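Local coordinates for protein N-acetylmuramoyl-L-alanine amidase (Peptoclostridium difficile, PDB 4RN7) that probably cleaves the amide bond between N-acetylmuramic acid and L-alanine in cell-wall peptidoglycan, this piece being its zinc-binding amidase domain, at residues D105-A111 with M142-L146; F7-G13 with R66-A70. Residues are numbered along the deposited sequence.

Interaction 1 (D105-A111 with M142-L146); sequences DGSKELA and MPAIL
In the Amidase_3 domain, an alpha/beta fold built on a six-stranded mixed sheet, the first turn of helix 107-122 packs on the start of the inner strand 144-151. The axes of 107-111 and 144-146 approach to 7.6 Å and cross at -43°, with the CA atoms of Ser107 and Pro143 4.4 Å apart and those of Ala111 and Ile145 5.9 Å apart. Pro143, Ile145 and Leu110 give up most surface. Ile145 (chi1 p, chi2 t) points at the helix, its CG2 lying 3.7 Å from Leu110 CG, 3.7 Å from Ala111 CB and 3.7 Å from Ser107 O. Leu110 (t, p) reaches beside it toward the proline, with CD2 4.1 Å from Pro143 CB; Tyr181 of helix 164-185 covers both Leu110 and Pro143. The proline ring, C-gamma exo, sits against the helix start, where the phi/psi of 109/-5 at the N-cap residue Gly106 would jam a CB against the carbonyl O of Asp105, which calls for glycine. Asp105 (chi1 p) forms an Asx turn: its OD1 accepts from Ser107 N at 2.9 Å and from Ser107 OG at 2.6 Å, while OD2 makes a salt bridge with Arg100. Ser107 (chi1 m) relays this polar chain to the strand, since Ala144 N donates to Ser107 OG over 3.1 Å at an N-H...O angle of 160°.

Interaction 2 (F7-G13 with R66-A70); sequences FIDPGHG and RAILA. With ZN (zinc ion), chain B.
The guanidinium of Arg66 meets three acceptors at its edge, near its plane. NH1 forms a salt bridge with Asp9 OD1 (2.7 Å) and donates to Pro10 O (2.9 Å), while NH2 donates to His12 O (2.8 Å). An extended side chain (m, t, t) carries it from the helix to the loop after strand 4-10. That loop presents the zinc ligand His12, whose NE2 is 2.1 Å from ZN; Asp16 accepts from its ND1, and Glu28 and His82 are the other protein ligands. Farther back, Phe7 (chi1 t) points at the helix: Ala70 CA sits over its ring face, 3.7 Å from the centroid, in a CH-pi contact, and Phe7 CZ touches Leu69 CB at 3.8 Å. Strand 7-10 and helix 66-70 run nearly antiparallel (163°), axes 9.7 Å apart, with CA atoms nearest at Phe7 and Ala70 (6.2 Å) and at Asp9 and Arg66 (7.4 Å). Strand 4-10 lies between strands 49-53 and 77-84; helix 63-72 covers this side, beside helix 135-139, while Ile8 packs on helix 28-44.

Overall arrangement
Both contacts are largely buried and dock a helix on the same sheet, with centres about 15 Å apart. Strand 77-84 lies between their two strands, and its Leu78 is touched by Ala144 of interaction 1 and by Phe7 and Ala70 of interaction 2. The contacts also meet directly, selenomethionine Met142 CE lying 3.4 Å from Ala70 O. Interaction 1 is mainly apolar, its polar groups gathered at the helix start, and Ile145 lies about 14 Å from the zinc (nearest side-chain approach). Interaction 2 combines aromatic packing with a charged arginine network that reaches the metal-binding loop itself, and Leu69 brings its edge to the surface.

Interaction 1 (D105-A111 with M142-L146)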
# COMPACT_ATOMS: atom_id res chain seq x y z
N ASP A 105 8.65 -12.73 10.35
CA ASP A 105 8.66 -11.60 11.27
C ASP A 105 7.28 -11.02 11.59
O ASP A 105 7.17 -10.06 12.36
CB ASP A 105 9.58 -10.49 10.75
CG ASP A 105 8.98 -9.72 9.57
OD1 ASP A 105 8.06 -10.23 8.90
OD2 ASP A 105 9.44 -8.58 9.31
N GLY A 106 6.24 -11.58 10.98
CA GLY A 106 4.90 -11.08 11.21
C GLY A 106 4.32 -10.36 10.00
O GLY A 106 3.16 -9.95 10.02
N SER A 107 5.14 -10.21 8.96
CA SER A 107 4.69 -9.63 7.69
C SER A 107 3.51 -10.39 7.10
O SER A 107 2.58 -9.79 6.55
CB SER A 107 5.83 -9.61 6.68
OG SER A 107 6.88 -8.74 7.09
N LYS A 108 3.56 -11.72 7.18
CA LYS A 108 2.49 -12.54 6.63
C LYS A 108 1.20 -12.29 7.39
O LYS A 108 0.12 -12.16 6.79
CB LYS A 108 2.88 -14.02 6.70
CG LYS A 108 1.78 -14.98 6.21
CD LYS A 108 2.29 -16.41 6.15
CE LYS A 108 1.25 -17.33 5.51
NZ LYS A 108 1.78 -18.70 5.25
N GLU A 109 1.31 -12.20 8.71
CA GLU A 109 0.16 -11.91 9.56
C GLU A 109 -0.41 -10.51 9.29
O GLU A 109 -1.63 -10.32 9.21
CB GLU A 109 0.56 -12.07 11.04
CG GLU A 109 0.81 -13.53 11.48
CD GLU A 109 1.99 -14.20 10.79
OE1 GLU A 109 2.99 -13.52 10.48
OE2 GLU A 109 1.92 -15.43 10.55
N LEU A 110 0.48 -9.53 9.15
CA LEU A 110 0.08 -8.16 8.81
C LEU A 110 -0.67 -8.13 7.47
O LEU A 110 -1.71 -7.49 7.34
CB LEU A 110 1.31 -7.25 8.74
CG LEU A 110 1.13 -5.82 8.20
CD1 LEU A 110 0.16 -5.01 9.05
CD2 LEU A 110 2.48 -5.12 8.09
N ALA A 111 -0.13 -8.85 6.49
CA ALA A 111 -0.73 -8.93 5.16
C ALA A 111 -2.15 -9.49 5.21
O ALA A 111 -3.06 -8.95 4.59
CB ALA A 111 0.14 -9.77 4.23
N MSE A 142 11.44 -4.31 9.06
CA MSE A 142 10.29 -4.47 9.92
C MSE A 142 9.20 -5.16 9.13
O MSE A 142 9.34 -5.30 7.90
CB MSE A 142 9.83 -3.10 10.44
CG MSE A 142 9.13 -2.20 9.44
SE MSE A 142 10.21 -1.44 7.99
CE MSE A 142 11.59 -0.56 9.04
N PRO A 143 8.12 -5.60 9.81
CA PRO A 143 6.98 -6.13 9.05
C PRO A 143 6.54 -5.17 7.94
O PRO A 143 6.31 -3.98 8.20
CB PRO A 143 5.89 -6.28 10.11
CG PRO A 143 6.66 -6.63 11.35
CD PRO A 143 7.95 -5.80 11.26
N ALA A 144 6.45 -5.69 6.72
CA ALA A 144 6.27 -4.87 5.52
C ALA A 144 5.31 -5.55 4.55
O ALA A 144 5.43 -6.75 4.28
CB ALA A 144 7.61 -4.63 4.84
N ILE A 145 4.36 -4.77 4.02
CA ILE A 145 3.43 -5.27 3.01
C ILE A 145 3.34 -4.29 1.85
O ILE A 145 3.69 -3.11 1.99
CB ILE A 145 2.01 -5.53 3.58
CG1 ILE A 145 1.39 -4.22 4.11
CG2 ILE A 145 2.07 -6.61 4.67
CD1 ILE A 145 -0.08 -4.35 4.53
N LEU A 146 2.90 -4.78 0.69
CA LEU A 146 2.63 -3.92 -0.45
C LEU A 146 1.23 -4.28 -0.89
O LEU A 146 0.94 -5.44 -1.16
CB LEU A 146 3.64 -4.18 -1.59
CG LEU A 146 3.47 -3.36 -2.89
CD1 LEU A 146 4.82 -3.17 -3.57
CD2 LEU A 146 2.48 -4.01 -3.87

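Interaction 2 (F7-G13 with R66-A70)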
# COMPACT_ATOMS: atom_id res chain seq x y z
N PHE A 7 5.37 3.51 8.32
CA PHE A 7 6.02 4.10 7.15
C PHE A 7 5.14 3.80 5.94
O PHE A 7 4.89 2.62 5.63
CB PHE A 7 7.41 3.50 6.96
CG PHE A 7 8.22 4.15 5.87
CD1 PHE A 7 8.11 3.73 4.55
CD2 PHE A 7 9.12 5.17 6.18
CE1 PHE A 7 8.86 4.32 3.55
CE2 PHE A 7 9.87 5.76 5.17
CZ PHE A 7 9.75 5.34 3.87
N ILE A 8 4.67 4.85 5.26
CA ILE A 8 3.81 4.68 4.09
C ILE A 8 4.63 4.98 2.84
O ILE A 8 5.27 6.02 2.75
CB ILE A 8 2.61 5.64 4.13
CG1 ILE A 8 1.75 5.40 5.37
CG2 ILE A 8 1.76 5.49 2.87
CD1 ILE A 8 1.17 3.99 5.47
N ASP A 9 4.61 4.06 1.88
CA ASP A 9 5.41 4.19 0.66
C ASP A 9 4.50 4.23 -0.58
O ASP A 9 4.08 3.19 -1.09
CB ASP A 9 6.38 3.02 0.55
CG ASP A 9 7.14 3.03 -0.76
OD1 ASP A 9 7.70 4.09 -1.13
OD2 ASP A 9 7.18 1.98 -1.45
N PRO A 10 4.19 5.44 -1.08
CA PRO A 10 3.40 5.50 -2.31
C PRO A 10 4.27 5.11 -3.50
O PRO A 10 5.23 5.80 -3.81
CB PRO A 10 3.00 6.99 -2.42
CG PRO A 10 3.56 7.68 -1.15
CD PRO A 10 4.62 6.77 -0.60
N GLY A 11 3.93 4.01 -4.17
CA GLY A 11 4.80 3.46 -5.19
C GLY A 11 5.05 4.41 -6.34
O GLY A 11 4.19 5.24 -6.68
N HIS A 12 6.22 4.28 -6.94
CA HIS A 12 6.60 5.05 -8.12
C HIS A 12 6.70 6.55 -7.80
O HIS A 12 6.75 6.93 -6.62
CB HIS A 12 5.64 4.74 -9.27
CG HIS A 12 5.46 3.27 -9.49
ND1 HIS A 12 6.35 2.50 -10.21
CD2 HIS A 12 4.49 2.42 -9.07
CE1 HIS A 12 5.94 1.25 -10.23
NE2 HIS A 12 4.82 1.17 -9.53
N GLY A 13 6.76 7.40 -8.81
CA GLY A 13 6.96 8.82 -8.56
C GLY A 13 7.94 9.44 -9.54
O GLY A 13 8.87 8.77 -10.00
N ARG A 66 13.95 3.66 -0.82
CA ARG A 66 12.74 3.50 -0.01
C ARG A 66 12.99 2.60 1.19
O ARG A 66 12.55 2.90 2.30
CB ARG A 66 11.58 2.96 -0.85
CG ARG A 66 11.15 3.93 -1.93
CD ARG A 66 10.29 3.30 -3.01
NE ARG A 66 10.15 4.20 -4.15
CZ ARG A 66 9.03 4.87 -4.45
NH1 ARG A 66 7.94 4.75 -3.70
NH2 ARG A 66 9.02 5.68 -5.51
N ALA A 67 13.72 1.51 0.98
CA ALA A 67 14.02 0.60 2.08
C ALA A 67 14.96 1.27 3.07
O ALA A 67 14.83 1.10 4.28
CB ALA A 67 14.63 -0.70 1.55
N ILE A 68 15.90 2.06 2.57
CA ILE A 68 16.79 2.80 3.45
C ILE A 68 16.00 3.79 4.31
O ILE A 68 16.17 3.83 5.53
CB ILE A 68 17.90 3.52 2.67
CG1 ILE A 68 18.94 2.51 2.16
CG2 ILE A 68 18.61 4.57 3.55
CD1 ILE A 68 19.96 3.11 1.23
N LEU A 69 15.12 4.57 3.68
CA LEU A 69 14.29 5.52 4.41
C LEU A 69 13.45 4.82 5.47
O LEU A 69 13.38 5.28 6.61
CB LEU A 69 13.38 6.31 3.46
CG LEU A 69 14.10 7.26 2.51
CD1 LEU A 69 13.15 7.75 1.41
CD2 LEU A 69 14.73 8.43 3.27
N ALA A 70 12.81 3.72 5.09
CA ALA A 70 12.00 2.95 6.04
C ALA A 70 12.84 2.49 7.21
O ALA A 70 12.46 2.65 8.38
CB ALA A 70 11.33 1.74 5.34
ZN ZN B . 3.46 -0.36 -8.95
O HOH W 1 9.97 6.70 -8.09